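Local coordinates for protein acyl-coenzyme A oxidase acox-1.1 (PDB 5K3H) that catalyses the FAD-dependent desaturation of acyl-CoA thioesters with fatty acid-derived side chains, passing the electrons to oxygen, in the first step of peroxisomal beta-oxidation, at residues 47-51 with 101-105; 416-420 with 625-629. One frame throughout, in Å; residues are numbered along the deposited sequence.

Interaction 1: 47-51 with 101-105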
loop_
_atom_site.group_PDB
_atom_site.type_symbol
_atom_site.label_atom_id
_atom_site.label_comp_id
_atom_site.label_asym_id
_atom_site.label_seq_id
_atom_site.Cartn_x
_atom_site.Cartn_y
_atom_site.Cartn_z
ATOM N N ILE B 47 -3.675 33.152 3.074
ATOM C CA ILE B 47 -3.835 32.619 1.722
ATOM C C ILE B 47 -5.098 31.772 1.621
ATOM O O ILE B 47 -5.861 31.875 0.650
ATOM C CB ILE B 47 -2.593 31.809 1.314
ATOM C CG1 ILE B 47 -1.380 32.707 1.108
ATOM C CG2 ILE B 47 -2.883 30.961 0.094
ATOM C CD1 ILE B 47 -0.076 31.928 1.109
ATOM N N THR B 48 -5.313 30.894 2.605
ATOM C CA THR B 48 -6.501 30.047 2.623
ATOM C C THR B 48 -7.767 30.886 2.664
ATOM O O THR B 48 -8.716 30.627 1.918
ATOM C CB THR B 48 -6.416 29.091 3.819
ATOM O OG1 THR B 48 -5.326 28.199 3.609
ATOM C CG2 THR B 48 -7.694 28.287 4.032
ATOM N N ALA B 49 -7.801 31.895 3.547
ATOM C CA ALA B 49 -8.971 32.757 3.661
ATOM C C ALA B 49 -9.215 33.525 2.367
ATOM O O ALA B 49 -10.357 33.645 1.908
ATOM C CB ALA B 49 -8.788 33.719 4.832
ATOM N N LYS B 50 -8.151 34.004 1.731
ATOM C CA LYS B 50 -8.327 34.697 0.465
ATOM C C LYS B 50 -8.913 33.759 -0.589
ATOM O O LYS B 50 -9.845 34.128 -1.315
ATOM C CB LYS B 50 -6.986 35.284 0.011
ATOM C CG LYS B 50 -7.032 36.053 -1.314
ATOM C CD LYS B 50 -7.975 37.258 -1.232
ATOM C CE LYS B 50 -7.839 38.143 -2.459
ATOM N NZ LYS B 50 -8.634 39.413 -2.316
ATOM N N LEU B 51 -8.406 32.527 -0.673
ATOM C CA LEU B 51 -8.939 31.598 -1.664
ATOM C C LEU B 51 -10.422 31.290 -1.426
ATOM O O LEU B 51 -11.161 30.988 -2.375
ATOM C CB LEU B 51 -8.116 30.314 -1.654
ATOM C CG LEU B 51 -6.698 30.407 -2.203
ATOM C CD1 LEU B 51 -5.881 29.199 -1.743
ATOM C CD2 LEU B 51 -6.696 30.526 -3.716
ATOM N N LEU B 101 -0.139 27.553 -1.919
ATOM C CA LEU B 101 -1.151 27.913 -2.903
ATOM C C LEU B 101 -1.460 26.748 -3.841
ATOM O O LEU B 101 -2.630 26.423 -4.081
ATOM C CB LEU B 101 -0.669 29.136 -3.696
ATOM C CG LEU B 101 -1.459 29.650 -4.904
ATOM C CD1 LEU B 101 -2.801 30.255 -4.507
ATOM C CD2 LEU B 101 -0.603 30.651 -5.681
ATOM N N ASN B 102 -0.423 26.075 -4.347
ATOM C CA ASN B 102 -0.661 24.957 -5.250
ATOM C C ASN B 102 -1.362 23.798 -4.539
ATOM O O ASN B 102 -2.232 23.145 -5.130
ATOM C CB ASN B 102 0.650 24.513 -5.906
ATOM C CG ASN B 102 1.083 25.443 -7.086
ATOM O OD1 ASN B 102 0.297 26.271 -7.596
ATOM N ND2 ASN B 102 2.339 25.310 -7.503
ATOM N N ASN B 103 -1.006 23.523 -3.273
ATOM C CA ASN B 103 -1.660 22.433 -2.532
ATOM C C ASN B 103 -3.157 22.677 -2.380
ATOM O O ASN B 103 -3.953 21.744 -2.526
ATOM C CB ASN B 103 -1.050 22.273 -1.137
ATOM C CG ASN B 103 0.363 21.766 -1.156
ATOM O OD1 ASN B 103 0.774 21.042 -2.061
ATOM N ND2 ASN B 103 1.131 22.151 -0.140
ATOM N N GLU B 104 -3.548 23.917 -2.037
ATOM C CA GLU B 104 -4.961 24.291 -1.939
ATOM C C GLU B 104 -5.656 24.172 -3.290
ATOM O O GLU B 104 -6.734 23.574 -3.407
ATOM C CB GLU B 104 -5.096 25.736 -1.437
ATOM C CG GLU B 104 -4.893 25.966 0.048
ATOM C CD GLU B 104 -6.203 26.133 0.814
ATOM O OE1 GLU B 104 -7.283 26.264 0.189
ATOM O OE2 GLU B 104 -6.152 26.070 2.062
ATOM N N VAL B 105 -5.064 24.765 -4.322
ATOM C CA VAL B 105 -5.732 24.894 -5.613
ATOM C C VAL B 105 -5.511 23.657 -6.473
ATOM O O VAL B 105 -6.473 23.035 -6.924
ATOM C CB VAL B 105 -5.270 26.204 -6.311
ATOM C CG1 VAL B 105 -5.768 26.314 -7.747
ATOM C CG2 VAL B 105 -5.784 27.400 -5.535
#

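Interaction 2: 416-420 with 625-629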
loop_
_atom_site.group_PDB
_atom_site.type_symbol
_atom_site.label_atom_id
_atom_site.label_comp_id
_atom_site.label_asym_id
_atom_site.label_seq_id
_atom_site.Cartn_x
_atom_site.Cartn_y
_atom_site.Cartn_z
ATOM N N MET B 416 -13.127 6.355 -1.847
ATOM C CA MET B 416 -12.396 7.573 -2.179
ATOM C C MET B 416 -12.863 8.757 -1.350
ATOM O O MET B 416 -12.280 9.843 -1.462
ATOM C CB MET B 416 -12.486 7.915 -3.654
ATOM C CG MET B 416 -11.807 6.921 -4.576
ATOM S SD MET B 416 -10.104 6.455 -4.160
ATOM C CE MET B 416 -9.337 8.070 -3.987
ATOM N N ALA B 417 -13.916 8.587 -0.550
ATOM C CA ALA B 417 -14.330 9.630 0.384
ATOM C C ALA B 417 -13.337 9.828 1.532
ATOM O O ALA B 417 -13.393 10.865 2.210
ATOM C CB ALA B 417 -15.726 9.318 0.935
ATOM N N SER B 418 -12.468 8.841 1.804
ATOM C CA SER B 418 -11.404 9.036 2.785
ATOM C C SER B 418 -10.210 9.755 2.168
ATOM O O SER B 418 -9.501 10.491 2.865
ATOM C CB SER B 418 -10.947 7.708 3.343
ATOM O OG SER B 418 -10.016 7.148 2.441
ATOM N N TYR B 419 -9.947 9.498 0.888
ATOM C CA TYR B 419 -8.908 10.068 0.030
ATOM C C TYR B 419 -7.525 9.513 0.329
ATOM O O TYR B 419 -6.584 9.868 -0.388
ATOM C CB TYR B 419 -8.853 11.603 0.092
ATOM C CG TYR B 419 -8.284 12.224 -1.167
ATOM C CD1 TYR B 419 -8.856 11.962 -2.422
ATOM C CD2 TYR B 419 -7.182 13.068 -1.119
ATOM C CE1 TYR B 419 -8.353 12.510 -3.576
ATOM C CE2 TYR B 419 -6.670 13.631 -2.282
ATOM C CZ TYR B 419 -7.267 13.335 -3.502
ATOM O OH TYR B 419 -6.772 13.875 -4.664
ATOM N N ILE B 420 -7.373 8.621 1.314
ATOM C CA ILE B 420 -6.049 8.183 1.758
ATOM C C ILE B 420 -5.367 7.300 0.721
ATOM O O ILE B 420 -4.134 7.337 0.577
ATOM C CB ILE B 420 -6.171 7.462 3.111
ATOM C CG1 ILE B 420 -6.697 8.434 4.172
ATOM C CG2 ILE B 420 -4.825 6.939 3.535
ATOM C CD1 ILE B 420 -7.001 7.782 5.497
ATOM N N LEU B 625 -7.402 19.407 2.061
ATOM C CA LEU B 625 -7.322 18.023 2.526
ATOM C C LEU B 625 -8.098 17.075 1.623
ATOM O O LEU B 625 -7.678 15.931 1.414
ATOM C CB LEU B 625 -7.833 17.928 3.968
ATOM C CG LEU B 625 -7.529 16.624 4.696
ATOM C CD1 LEU B 625 -6.033 16.476 4.721
ATOM C CD2 LEU B 625 -8.064 16.628 6.117
ATOM N N ARG B 626 -9.271 17.500 1.156
ATOM C CA ARG B 626 -10.049 16.793 0.145
ATOM C C ARG B 626 -10.582 15.449 0.632
ATOM O O ARG B 626 -10.742 14.511 -0.156
ATOM C CB ARG B 626 -9.232 16.619 -1.130
ATOM C CG ARG B 626 -9.224 17.885 -1.953
ATOM C CD ARG B 626 -8.210 17.878 -3.082
ATOM N NE ARG B 626 -8.302 19.116 -3.854
ATOM C CZ ARG B 626 -7.522 20.184 -3.697
ATOM N NH1 ARG B 626 -6.552 20.175 -2.792
ATOM N NH2 ARG B 626 -7.716 21.261 -4.457
ATOM N N SER B 627 -10.920 15.342 1.914
ATOM C CA SER B 627 -11.375 14.086 2.492
ATOM C C SER B 627 -12.687 14.319 3.204
ATOM O O SER B 627 -12.797 15.256 3.998
ATOM C CB SER B 627 -10.354 13.516 3.479
ATOM O OG SER B 627 -10.896 12.436 4.232
ATOM N N VAL B 628 -13.677 13.471 2.918
ATOM C CA VAL B 628 -14.943 13.530 3.643
ATOM C C VAL B 628 -14.773 13.047 5.063
ATOM O O VAL B 628 -15.278 13.669 6.000
ATOM C CB VAL B 628 -16.034 12.716 2.921
ATOM C CG1 VAL B 628 -17.326 12.716 3.755
ATOM C CG2 VAL B 628 -16.282 13.315 1.539
ATOM N N LEU B 629 -14.080 11.920 5.251
ATOM C CA LEU B 629 -13.916 11.403 6.607
ATOM C C LEU B 629 -13.091 12.360 7.456
ATOM O O LEU B 629 -13.304 12.452 8.672
ATOM C CB LEU B 629 -13.262 10.019 6.597
ATOM C CG LEU B 629 -13.875 8.816 5.876
ATOM C CD1 LEU B 629 -13.139 7.565 6.332
ATOM C CD2 LEU B 629 -15.366 8.669 6.141
HETATM O O HOH W 1 -12.590 12.269 -0.624
#

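Interaction 1: 47-51 with 101-105
E104 and L51 carry most of the packing between two helices of the N-terminal region. The axes of 47-51 and 101-105 approach to 10.7 Å and run 38° apart. E104 can be followed from its root. Its CB points toward 47-51 and rests on L51 CD1 at 3.6 Å. CG lies against the same methyl. The chain then bends at chi2 (-102°), which carries the carboxylate past L51 CD1 to T48. OE1 stays 3.8 Å from L51 CD1, but its main partner is R623, in a salt bridge. OE2 reaches T48 OG1 at 2.8 Å, and is also hydrogen-bonded to S621 OG. T48 OG1 has further hydrogen-bond partners in R44 O and H100 NE2. T48 CG2 sits 3.3 Å from E104 OE2. The other methyl of L51, CD2, meets V105 CG2 at 3.7 Å and L101 CD1 at 4.0 Å, crossing both side chains at about a right angle. The buried carboxylate thus has a positive mate and hydroxyl neighbours beside an apolar layer. R623 also bonds to T48 O, so it clamps both helices. Helix 68-85 packs on the pair through L82, which touches L101 and V105. The short helix 622-625 adds R623 against L51.

Interaction 2: 416-420 with 625-629
The loop before helix 420-428, in the C-alpha1 region, meets the loop after helix 622-625, in the C-terminal oxidase region. Y419 is the N-cap of the first helix, and R626 leaves the second with positive phi. The side chain of L629 lies about 8 Å from that of R320, an FAD-binding residue. A417 O accepts two backbone bonds, from V628 N at 2.7 Å, and from L629 N at 3.3 Å, tilted 35° from the carbonyl plane. S627 OG donates to S418 O at 2.8 Å from above the carbonyl plane; its OG is anti to the backbone N (chi1 169°), which brings it there. S418 OG accepts from I420 N, an ST turn, and is also bonded to G413 O. Apolar contacts flank these bonds: A417 CB on V628 CB, and S418 CB on L629 CD1 at 3.7 Å. The Y419 ring takes R626 CB over one face in a CH-pi contact, 4.3 Å from the centroid, and its OH bonds to E109. A leucine in place of Y419 would probably leave R626 CB without its ring face and E109 without its hydroxyl partner. Two backbone donors grip A417 O, while S627 OG and a water donating to M416 O and R626 O add polar links across a buried join.

Overall arrangement
From the N terminus, interaction 1 comes first. It closes a loop of 49 residues, nearly half of it helix, within the N-terminal region, joining helix 38-52 to helix 97-105. Interaction 2 opens much later. It spans 204 residues, mostly helix, and ties a loop of the C-alpha1 region to one near the end of the C-terminal oxidase region. The two are in series: neither encloses nor crosses the other. Their centres are 18 Å apart, yet they touch. R626 of interaction 2 probably donates from NH2 to E104 O at 2.7 Å, and from NH1 to N103 O at 3.0 Å. This arginine links the C-terminal loop to helix 97-105.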